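PDB 4AKR: F-actin-capping protein subunit alpha from Dictyostelium discoideum, which caps the fast-growing barbed ends of actin filaments independently of calcium, blocking subunit exchange there without severing the filaments. Local coordinates for residues T12-F23 and L40-Y51; E78-V87 and G99-I107. All blocks are in the same frame, centred on the assembly; numbering follows the deposited sequence.

Contact 1. Residues T12-F23 and L40-Y51; sequences TNFLLNAPPCEF and LNASAGSTFREY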
loop_
_atom_site.group_PDB
_atom_site.type_symbol
_atom_site.label_atom_id
_atom_site.label_comp_id
_atom_site.label_asym_id
_atom_site.label_seq_id
_atom_site.Cartn_x
_atom_site.Cartn_y
_atom_site.Cartn_z
ATOM N N THR A 12 11.897 3.190 -13.589
ATOM C CA THR A 12 12.733 3.468 -12.425
ATOM C C THR A 12 11.825 3.636 -11.223
ATOM O O THR A 12 12.120 3.153 -10.138
ATOM C CB THR A 12 13.574 4.766 -12.604
ATOM O OG1 THR A 12 14.494 4.600 -13.684
ATOM C CG2 THR A 12 14.363 5.079 -11.338
ATOM N N ASN A 13 10.710 4.323 -11.424
ATOM C CA ASN A 13 9.762 4.547 -10.335
ATOM C C ASN A 13 9.092 3.269 -9.847
ATOM O O ASN A 13 8.764 3.157 -8.664
ATOM C CB ASN A 13 8.710 5.568 -10.758
ATOM C CG ASN A 13 9.128 6.979 -10.435
ATOM O OD1 ASN A 13 8.824 7.495 -9.356
ATOM N ND2 ASN A 13 9.852 7.606 -11.352
ATOM N N PHE A 14 8.867 2.314 -10.747
ATOM C CA PHE A 14 8.269 1.053 -10.325
ATOM C C PHE A 14 9.263 0.389 -9.377
ATOM O O PHE A 14 8.953 0.100 -8.217
ATOM C CB PHE A 14 8.011 0.126 -11.521
ATOM C CG PHE A 14 6.932 0.609 -12.454
ATOM C CD1 PHE A 14 5.998 1.557 -12.041
ATOM C CD2 PHE A 14 6.846 0.113 -13.747
ATOM C CE1 PHE A 14 5.002 1.999 -12.900
ATOM C CE2 PHE A 14 5.857 0.549 -14.611
ATOM C CZ PHE A 14 4.932 1.497 -14.187
ATOM N N LEU A 15 10.474 0.179 -9.879
ATOM C CA LEU A 15 11.534 -0.458 -9.112
ATOM C C LEU A 15 11.738 0.153 -7.730
ATOM O O LEU A 15 11.780 -0.563 -6.725
ATOM C CB LEU A 15 12.854 -0.419 -9.904
ATOM C CG LEU A 15 12.882 -1.213 -11.219
ATOM C CD1 LEU A 15 14.261 -1.115 -11.877
ATOM C CD2 LEU A 15 12.536 -2.673 -10.930
ATOM N N LEU A 16 11.850 1.473 -7.670
ATOM C CA LEU A 16 12.064 2.146 -6.397
ATOM C C LEU A 16 10.913 1.976 -5.421
ATOM O O LEU A 16 11.093 2.126 -4.216
ATOM C CB LEU A 16 12.311 3.644 -6.621
ATOM C CG LEU A 16 13.677 4.062 -7.175
ATOM C CD1 LEU A 16 13.643 5.531 -7.567
ATOM C CD2 LEU A 16 14.756 3.801 -6.131
ATOM N N ASN A 17 9.733 1.657 -5.935
ATOM C CA ASN A 17 8.561 1.513 -5.081
ATOM C C ASN A 17 8.109 0.095 -4.786
ATOM O O ASN A 17 7.002 -0.118 -4.285
ATOM C CB ASN A 17 7.405 2.313 -5.681
ATOM C CG ASN A 17 7.527 3.787 -5.390
ATOM O OD1 ASN A 17 7.234 4.233 -4.284
ATOM N ND2 ASN A 17 7.988 4.553 -6.373
ATOM N N ALA A 18 8.964 -0.875 -5.088
ATOM C CA ALA A 18 8.633 -2.268 -4.838
ATOM C C ALA A 18 8.477 -2.501 -3.341
ATOM O O ALA A 18 9.215 -1.932 -2.530
ATOM C CB ALA A 18 9.729 -3.179 -5.394
ATOM N N PRO A 19 7.501 -3.332 -2.952
ATOM C CA PRO A 19 7.323 -3.593 -1.522
ATOM C C PRO A 19 8.507 -4.401 -0.999
ATOM O O PRO A 19 9.290 -4.962 -1.774
ATOM C CB PRO A 19 6.005 -4.376 -1.468
ATOM C CG PRO A 19 5.959 -5.073 -2.795
ATOM C CD PRO A 19 6.473 -4.018 -3.755
ATOM N N PRO A 20 8.657 -4.468 0.327
ATOM C CA PRO A 20 9.761 -5.220 0.928
ATOM C C PRO A 20 9.725 -6.712 0.612
ATOM O O PRO A 20 8.656 -7.330 0.570
ATOM C CB PRO A 20 9.594 -4.941 2.422
ATOM C CG PRO A 20 8.095 -4.783 2.560
ATOM C CD PRO A 20 7.765 -3.916 1.359
ATOM N N CYS A 21 10.905 -7.284 0.384
ATOM C CA CYS A 21 11.028 -8.711 0.097
ATOM C C CYS A 21 10.474 -9.176 -1.241
ATOM O O CYS A 21 10.538 -10.365 -1.539
ATOM C CB CYS A 21 10.347 -9.520 1.198
ATOM S SG CYS A 21 11.081 -9.310 2.812
ATOM N N GLU A 22 9.927 -8.258 -2.036
ATOM C CA GLU A 22 9.334 -8.622 -3.329
ATOM C C GLU A 22 10.007 -7.917 -4.497
ATOM O O GLU A 22 9.472 -7.891 -5.611
ATOM C CB GLU A 22 7.850 -8.263 -3.336
ATOM C CG GLU A 22 7.037 -8.884 -2.208
ATOM C CD GLU A 22 5.613 -8.357 -2.173
ATOM O OE1 GLU A 22 4.985 -8.212 -3.256
ATOM O OE2 GLU A 22 5.123 -8.092 -1.056
ATOM N N PHE A 23 11.180 -7.350 -4.225
ATOM C CA PHE A 23 11.939 -6.602 -5.207
ATOM C C PHE A 23 12.153 -7.397 -6.490
ATOM O O PHE A 23 11.880 -6.909 -7.583
ATOM C CB PHE A 23 13.281 -6.165 -4.598
ATOM C CG PHE A 23 14.017 -5.151 -5.423
ATOM C CD1 PHE A 23 13.449 -3.908 -5.686
ATOM C CD2 PHE A 23 15.247 -5.460 -5.990
ATOM C CE1 PHE A 23 14.097 -2.988 -6.512
ATOM C CE2 PHE A 23 15.899 -4.554 -6.810
ATOM C CZ PHE A 23 15.324 -3.314 -7.076
ATOM N N LEU A 40 17.511 0.424 -19.497
ATOM C CA LEU A 40 17.946 0.704 -18.133
ATOM C C LEU A 40 19.357 0.201 -17.865
ATOM O O LEU A 40 19.719 -0.081 -16.719
ATOM C CB LEU A 40 16.988 0.058 -17.128
ATOM C CG LEU A 40 15.643 0.735 -16.860
ATOM C CD1 LEU A 40 14.940 1.091 -18.169
ATOM C CD2 LEU A 40 14.793 -0.207 -16.010
ATOM N N ASN A 41 20.152 0.093 -18.924
ATOM C CA ASN A 41 21.514 -0.393 -18.790
ATOM C C ASN A 41 22.470 0.720 -18.405
ATOM O O ASN A 41 23.671 0.606 -18.609
ATOM C CB ASN A 41 21.963 -1.049 -20.096
ATOM C CG ASN A 41 22.314 -2.518 -19.915
ATOM O OD1 ASN A 41 21.603 -3.260 -19.227
ATOM N ND2 ASN A 41 23.411 -2.948 -20.538
ATOM N N ALA A 42 21.932 1.792 -17.836
ATOM C CA ALA A 42 22.748 2.922 -17.424
ATOM C C ALA A 42 22.217 3.515 -16.128
ATOM O O ALA A 42 22.890 4.319 -15.478
ATOM C CB ALA A 42 22.750 3.978 -18.518
ATOM N N SER A 43 21.015 3.094 -15.747
ATOM C CA SER A 43 20.357 3.597 -14.543
ATOM C C SER A 43 20.278 2.564 -13.415
ATOM O O SER A 43 20.213 2.923 -12.232
ATOM C CB SER A 43 18.941 4.059 -14.900
ATOM O OG SER A 43 18.210 2.979 -15.464
ATOM N N ALA A 44 20.279 1.289 -13.796
ATOM C CA ALA A 44 20.180 0.181 -12.853
ATOM C C ALA A 44 21.009 0.319 -11.574
ATOM O O ALA A 44 20.454 0.541 -10.501
ATOM C CB ALA A 44 20.523 -1.116 -13.555
ATOM N N GLY A 45 22.327 0.177 -11.692
ATOM C CA GLY A 45 23.203 0.277 -10.535
ATOM C C GLY A 45 22.766 1.272 -9.474
ATOM O O GLY A 45 22.589 0.925 -8.303
ATOM N N SER A 46 22.593 2.520 -9.885
ATOM C CA SER A 46 22.172 3.567 -8.970
ATOM C C SER A 46 20.777 3.270 -8.401
ATOM O O SER A 46 20.509 3.523 -7.226
ATOM C CB SER A 46 22.170 4.911 -9.704
ATOM O OG SER A 46 21.568 5.934 -8.924
ATOM N N THR A 47 19.905 2.720 -9.241
ATOM C CA THR A 47 18.538 2.399 -8.861
ATOM C C THR A 47 18.453 1.291 -7.813
ATOM O O THR A 47 17.844 1.473 -6.752
ATOM C CB THR A 47 17.722 1.993 -10.107
ATOM O OG1 THR A 47 17.659 3.101 -11.016
ATOM C CG2 THR A 47 16.317 1.577 -9.722
ATOM N N PHE A 48 19.050 0.140 -8.111
ATOM C CA PHE A 48 19.038 -0.976 -7.169
ATOM C C PHE A 48 19.736 -0.584 -5.861
ATOM O O PHE A 48 19.271 -0.918 -4.765
ATOM C CB PHE A 48 19.722 -2.198 -7.788
ATOM C CG PHE A 48 18.897 -2.897 -8.834
ATOM C CD1 PHE A 48 18.349 -2.192 -9.897
ATOM C CD2 PHE A 48 18.700 -4.272 -8.772
ATOM C CE1 PHE A 48 17.614 -2.851 -10.890
ATOM C CE2 PHE A 48 17.971 -4.938 -9.755
ATOM C CZ PHE A 48 17.425 -4.225 -10.818
ATOM N N ARG A 49 20.850 0.130 -5.981
ATOM C CA ARG A 49 21.595 0.589 -4.812
ATOM C C ARG A 49 20.716 1.417 -3.859
ATOM O O ARG A 49 20.789 1.269 -2.630
ATOM C CB ARG A 49 22.801 1.409 -5.277
ATOM C CG ARG A 49 23.469 2.240 -4.205
ATOM C CD ARG A 49 24.782 2.805 -4.718
ATOM N NE ARG A 49 25.313 3.832 -3.833
ATOM C CZ ARG A 49 24.976 5.114 -3.900
ATOM N NH1 ARG A 49 24.109 5.524 -4.816
ATOM N NH2 ARG A 49 25.503 5.988 -3.050
ATOM N N GLU A 50 19.888 2.287 -4.434
ATOM C CA GLU A 50 18.989 3.143 -3.655
ATOM C C GLU A 50 17.987 2.301 -2.862
ATOM O O GLU A 50 17.732 2.566 -1.691
ATOM C CB GLU A 50 18.260 4.107 -4.592
ATOM C CG GLU A 50 17.129 4.914 -3.963
ATOM C CD GLU A 50 17.556 5.711 -2.738
ATOM O OE1 GLU A 50 18.717 6.165 -2.696
ATOM O OE2 GLU A 50 16.718 5.896 -1.824
ATOM N N TYR A 51 17.431 1.282 -3.512
ATOM C CA TYR A 51 16.483 0.378 -2.871
ATOM C C TYR A 51 17.174 -0.438 -1.773
ATOM O O TYR A 51 16.767 -0.402 -0.608
ATOM C CB TYR A 51 15.891 -0.589 -3.903
ATOM C CG TYR A 51 14.911 -1.582 -3.322
ATOM C CD1 TYR A 51 13.569 -1.243 -3.131
ATOM C CD2 TYR A 51 15.332 -2.851 -2.926
ATOM C CE1 TYR A 51 12.676 -2.141 -2.563
ATOM C CE2 TYR A 51 14.451 -3.756 -2.356
ATOM C CZ TYR A 51 13.125 -3.398 -2.179
ATOM O OH TYR A 51 12.247 -4.309 -1.645
HETATM O O HOH W 1 13.367 -5.866 0.610
#

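Contact 2. Residues E78-V87 and G99-I107; sequences EYLDPKNKQV and GERSASGEI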
loop_
_atom_site.group_PDB
_atom_site.type_symbol
_atom_site.label_atom_id
_atom_site.label_comp_id
_atom_site.label_asym_id
_atom_site.label_seq_id
_atom_site.Cartn_x
_atom_site.Cartn_y
_atom_site.Cartn_z
ATOM N N GLU A 78 30.903 -0.922 -1.391
ATOM C CA GLU A 78 31.599 -1.380 -0.201
ATOM C C GLU A 78 30.905 -0.897 1.056
ATOM O O GLU A 78 30.619 0.289 1.211
ATOM C CB GLU A 78 33.053 -0.914 -0.222
ATOM C CG GLU A 78 33.871 -1.530 -1.343
ATOM C CD GLU A 78 35.284 -0.982 -1.381
ATOM O OE1 GLU A 78 35.438 0.259 -1.388
ATOM O OE2 GLU A 78 36.238 -1.786 -1.400
ATOM N N TYR A 79 30.648 -1.835 1.955
ATOM C CA TYR A 79 29.955 -1.539 3.194
ATOM C C TYR A 79 30.734 -2.033 4.402
ATOM O O TYR A 79 31.229 -3.161 4.426
ATOM C CB TYR A 79 28.552 -2.149 3.123
ATOM C CG TYR A 79 27.746 -1.512 2.011
ATOM C CD1 TYR A 79 27.870 -1.953 0.687
ATOM C CD2 TYR A 79 26.982 -0.369 2.253
ATOM C CE1 TYR A 79 27.264 -1.257 -0.372
ATOM C CE2 TYR A 79 26.371 0.330 1.209
ATOM C CZ TYR A 79 26.522 -0.114 -0.097
ATOM O OH TYR A 79 25.972 0.626 -1.118
ATOM N N LEU A 80 30.846 -1.151 5.390
ATOM C CA LEU A 80 31.566 -1.419 6.622
ATOM C C LEU A 80 30.708 -2.174 7.626
ATOM O O LEU A 80 29.518 -1.896 7.792
ATOM C CB LEU A 80 32.034 -0.098 7.240
ATOM C CG LEU A 80 32.888 -0.175 8.511
ATOM C CD1 LEU A 80 34.240 -0.806 8.191
ATOM C CD2 LEU A 80 33.097 1.221 9.076
ATOM N N ASP A 81 31.327 -3.141 8.287
ATOM C CA ASP A 81 30.670 -3.946 9.304
ATOM C C ASP A 81 31.608 -3.906 10.506
ATOM O O ASP A 81 32.426 -4.801 10.698
ATOM C CB ASP A 81 30.478 -5.378 8.790
ATOM C CG ASP A 81 29.950 -6.314 9.853
ATOM O OD1 ASP A 81 29.305 -5.834 10.810
ATOM O OD2 ASP A 81 30.167 -7.535 9.728
ATOM N N PRO A 82 31.503 -2.846 11.324
ATOM C CA PRO A 82 32.318 -2.618 12.519
ATOM C C PRO A 82 32.354 -3.771 13.506
ATOM O O PRO A 82 33.406 -4.090 14.065
ATOM C CB PRO A 82 31.697 -1.359 13.129
ATOM C CG PRO A 82 31.150 -0.641 11.945
ATOM C CD PRO A 82 30.518 -1.762 11.160
ATOM N N LYS A 83 31.201 -4.393 13.720
ATOM C CA LYS A 83 31.105 -5.493 14.657
ATOM C C LYS A 83 32.131 -6.582 14.370
ATOM O O LYS A 83 32.763 -7.094 15.283
ATOM C CB LYS A 83 29.696 -6.086 14.632
ATOM C CG LYS A 83 29.481 -7.192 15.655
ATOM C CD LYS A 83 28.070 -7.737 15.601
ATOM C CE LYS A 83 27.064 -6.681 16.009
ATOM N NZ LYS A 83 25.661 -7.181 15.844
ATOM N N ASN A 84 32.297 -6.930 13.098
ATOM C CA ASN A 84 33.230 -7.973 12.707
ATOM C C ASN A 84 34.480 -7.408 12.040
ATOM O O ASN A 84 35.204 -8.129 11.347
ATOM C CB ASN A 84 32.533 -8.959 11.772
ATOM C CG ASN A 84 31.266 -9.531 12.371
ATOM O OD1 ASN A 84 30.166 -9.298 11.868
ATOM N ND2 ASN A 84 31.409 -10.276 13.457
ATOM N N LYS A 85 34.735 -6.122 12.266
ATOM C CA LYS A 85 35.901 -5.453 11.705
ATOM C C LYS A 85 36.165 -5.864 10.267
ATOM O O LYS A 85 37.250 -6.355 9.943
ATOM C CB LYS A 85 37.141 -5.755 12.546
ATOM C CG LYS A 85 37.089 -5.198 13.962
ATOM C CD LYS A 85 38.456 -5.270 14.618
ATOM C CE LYS A 85 38.787 -6.664 15.098
ATOM N NZ LYS A 85 38.086 -6.931 16.385
ATOM N N GLN A 86 35.179 -5.668 9.398
ATOM C CA GLN A 86 35.349 -6.038 8.004
ATOM C C GLN A 86 34.664 -5.095 7.027
ATOM O O GLN A 86 33.826 -4.275 7.398
ATOM C CB GLN A 86 34.850 -7.472 7.769
ATOM C CG GLN A 86 33.369 -7.696 8.024
ATOM C CD GLN A 86 32.955 -9.148 7.806
ATOM O OE1 GLN A 86 31.801 -9.520 8.018
ATOM N NE2 GLN A 86 33.901 -9.972 7.380
ATOM N N VAL A 87 35.052 -5.224 5.767
ATOM C CA VAL A 87 34.505 -4.424 4.687
ATOM C C VAL A 87 33.873 -5.414 3.733
ATOM O O VAL A 87 34.532 -6.348 3.252
ATOM C CB VAL A 87 35.598 -3.639 3.948
ATOM C CG1 VAL A 87 35.026 -3.029 2.682
ATOM C CG2 VAL A 87 36.143 -2.551 4.852
ATOM N N GLY A 99 32.605 -9.853 -1.936
ATOM C CA GLY A 99 33.885 -9.712 -1.271
ATOM C C GLY A 99 33.776 -9.572 0.236
ATOM O O GLY A 99 32.762 -9.114 0.763
ATOM N N GLU A 100 34.831 -9.987 0.927
ATOM C CA GLU A 100 34.888 -9.911 2.378
ATOM C C GLU A 100 36.350 -9.751 2.787
ATOM O O GLU A 100 37.187 -10.594 2.464
ATOM C CB GLU A 100 34.296 -11.181 3.007
ATOM C CG GLU A 100 32.768 -11.239 3.045
ATOM C CD GLU A 100 32.237 -12.610 3.473
ATOM O OE1 GLU A 100 32.776 -13.206 4.429
ATOM O OE2 GLU A 100 31.269 -13.096 2.855
ATOM N N ARG A 101 36.660 -8.660 3.476
ATOM C CA ARG A 101 38.020 -8.417 3.931
ATOM C C ARG A 101 38.020 -7.718 5.281
ATOM O O ARG A 101 36.999 -7.198 5.725
ATOM C CB ARG A 101 38.792 -7.565 2.918
ATOM C CG ARG A 101 38.356 -6.110 2.826
ATOM C CD ARG A 101 39.357 -5.343 1.975
ATOM N NE ARG A 101 38.981 -3.960 1.698
ATOM C CZ ARG A 101 39.125 -2.945 2.543
ATOM N NH1 ARG A 101 39.636 -3.142 3.750
ATOM N NH2 ARG A 101 38.784 -1.717 2.166
ATOM N N SER A 102 39.177 -7.719 5.929
ATOM C CA SER A 102 39.338 -7.078 7.218
ATOM C C SER A 102 39.429 -5.576 7.019
ATOM O O SER A 102 39.991 -5.106 6.023
ATOM C CB SER A 102 40.624 -7.557 7.883
ATOM O OG SER A 102 40.643 -8.959 8.007
ATOM N N ALA A 103 38.880 -4.817 7.959
ATOM C CA ALA A 103 38.959 -3.364 7.864
ATOM C C ALA A 103 40.429 -2.994 8.083
ATOM O O ALA A 103 41.153 -3.693 8.787
ATOM C CB ALA A 103 38.083 -2.714 8.927
ATOM N N SER A 104 40.874 -1.903 7.481
ATOM C CA SER A 104 42.253 -1.499 7.634
ATOM C C SER A 104 42.389 -0.008 7.903
ATOM O O SER A 104 43.350 0.625 7.460
ATOM C CB SER A 104 43.041 -1.895 6.382
ATOM O OG SER A 104 42.410 -1.436 5.197
ATOM N N GLY A 105 41.427 0.550 8.634
ATOM C CA GLY A 105 41.464 1.965 8.955
ATOM C C GLY A 105 40.119 2.668 8.859
ATOM O O GLY A 105 39.979 3.800 9.330
ATOM N N GLU A 106 39.131 2.003 8.257
ATOM C CA GLU A 106 37.789 2.574 8.098
ATOM C C GLU A 106 37.113 2.859 9.432
ATOM O O GLU A 106 36.280 3.755 9.542
ATOM C CB GLU A 106 36.887 1.631 7.302
ATOM C CG GLU A 106 37.321 1.381 5.868
ATOM C CD GLU A 106 38.586 0.557 5.768
ATOM O OE1 GLU A 106 38.679 -0.480 6.449
ATOM O OE2 GLU A 106 39.483 0.939 4.996
ATOM N N ILE A 107 37.464 2.080 10.445
ATOM C CA ILE A 107 36.882 2.251 11.766
ATOM C C ILE A 107 37.695 3.262 12.564
ATOM O O ILE A 107 38.920 3.160 12.645
ATOM C CB ILE A 107 36.847 0.900 12.515
ATOM C CG1 ILE A 107 36.067 -0.125 11.677
ATOM C CG2 ILE A 107 36.230 1.082 13.900
ATOM C CD1 ILE A 107 36.103 -1.544 12.221
HETATM O O HOH W 2 38.681 -0.755 -0.506
#

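Contact 1. Residues T12-F23 and L40-Y51
Three rings, those of Phe-23, Phe-48 and Tyr-51, form the aromatic part of this contact. Phe-23 and Tyr-51 make an offset stack: the ring centroids are 4.0 Å apart, the planes are inclined by only 16°, and Phe-23 CD1 sits over the middle of the tyrosine ring. In both, CG is anti to the backbone N, which sends each ring in between the two segments; the side chains come from opposing backbones and overlap antiparallel, ring on ring. Phe-23 also presents its edge to the face of Phe-48, a T-shaped pair with planes at 85°; the nearest atoms are Phe-23 CE2 and Phe-48 CD2, 3.4 Å apart.

Aliphatic packing continues the interface between the helices. Leu-15 CD1 lies 3.9 Å from Phe-48 CE1, while Leu-16 CD2 reaches Glu-50 CG at 3.4 Å, the leucine side chain running across the glutamate. With OG1 bonded to Ser-43 O, just ahead of the helix, Thr-47 turns its methyl CG2 to Leu-15; the hydroxyl donates from above the carbonyl plane, and the same oxygen accepts from Thr-47 N.

The polar contacts gather at the tyrosine tip. Tyr-51 OH lies 3.0 Å from Pro-19 O, and a water that accepts from Cys-21 N is also hydrogen-bonded to this hydroxyl. The phenol thus meets the type II turn of Pro-19 to Glu-22, while Ala-18 O lies at its ring edge, 3.5 Å from Tyr-51 CE1. Helices 12-16 and 44-51 run nearly parallel, crossing at -26° with axes 9.8 Å apart, and Val-27 and Val-30 of helix 23-31 also touch Leu-15: the arrangement is the hydrophobic core of a small three-helix bundle, here at the amino-terminal end of the capping protein alpha subunit.

Contact 2. Residues E78-V87 and G99-I107
Arg-101 lies alongside Val-87, both side chains pointing the same way from an antiparallel hydrogen-bonded residue pair. Its CB starts toward the face of the sheet that carries Val-87; chi1 near 71° tucks CG over the backbone, and from there the extended chain follows the valine. CG is 3.9 Å from Val-87 CB, and NE passes the same residue. At the tip one face of the guanidinium lies over Val-87 CG2, which stands 3.5 Å from its plane; CZ and NH1 both lie against this methyl, NH1 at 3.7 Å, and NH2 comes near both valine methyls. NH1 makes a weak hydrogen bond to Ser-102 O and a long salt bridge to Glu-106 OE1, whereas NH2 donates to a water that donates to Glu-78 OE2.

In the backbone, Val-87 N donates to Arg-101 O at 2.8 Å, Arg-101 N returns a bond to Val-87 O, and Ala-103 N reaches Lys-85 O at 3.0 Å with an N-H...O angle of 166°. The first two bonds join strands 86-91 and 96-102 as a beta hairpin of the four-stranded antiparallel meander; the third carries the pairing one step past the strand ends. Where 78-81 turns into 86-91, Asp-81 is opposed by two residues, Lys-85 and Gln-86, a G1 beta bulge.

Beyond the last strand, residues 103-107 fold back over strand 78-81. Glu-106 bends at chi2 (70°), which brings OE1 back to accept from Ser-104 N at 2.8 Å and to meet Val-87 CG2. With an alanine here, Ser-104 N would probably lose this acceptor and Arg-101 NH1 its long-range charge partner, though Glu-78 stays near NH2. Leu-80 CD1 packs against Glu-106 CB at 3.7 Å and Ile-107 CG1, while Ile-107 CD1 reaches Pro-82 CA, 3.9 Å away, and Lys-85 CA.

How the contacts relate
Contact 1 closes before contact 2 opens along the chain; their centres are about 26 Å apart, one in a helical region of the alpha subunit, the other in a small antiparallel sheet. They nevertheless meet through Arg-49 and Tyr-79, whose NE and OH atoms approach to 4.3 Å as packing. Glu-73 connects the two more firmly, forming a salt bridge with Arg-49 through OE2 and a hydrogen bond with Tyr-79 OH through OE1. Their environments differ: residues 12-23 are reached by the other protein chain, with a salt bridge at Glu-22, whereas no other chain of the assembly touches the segments of contact 2.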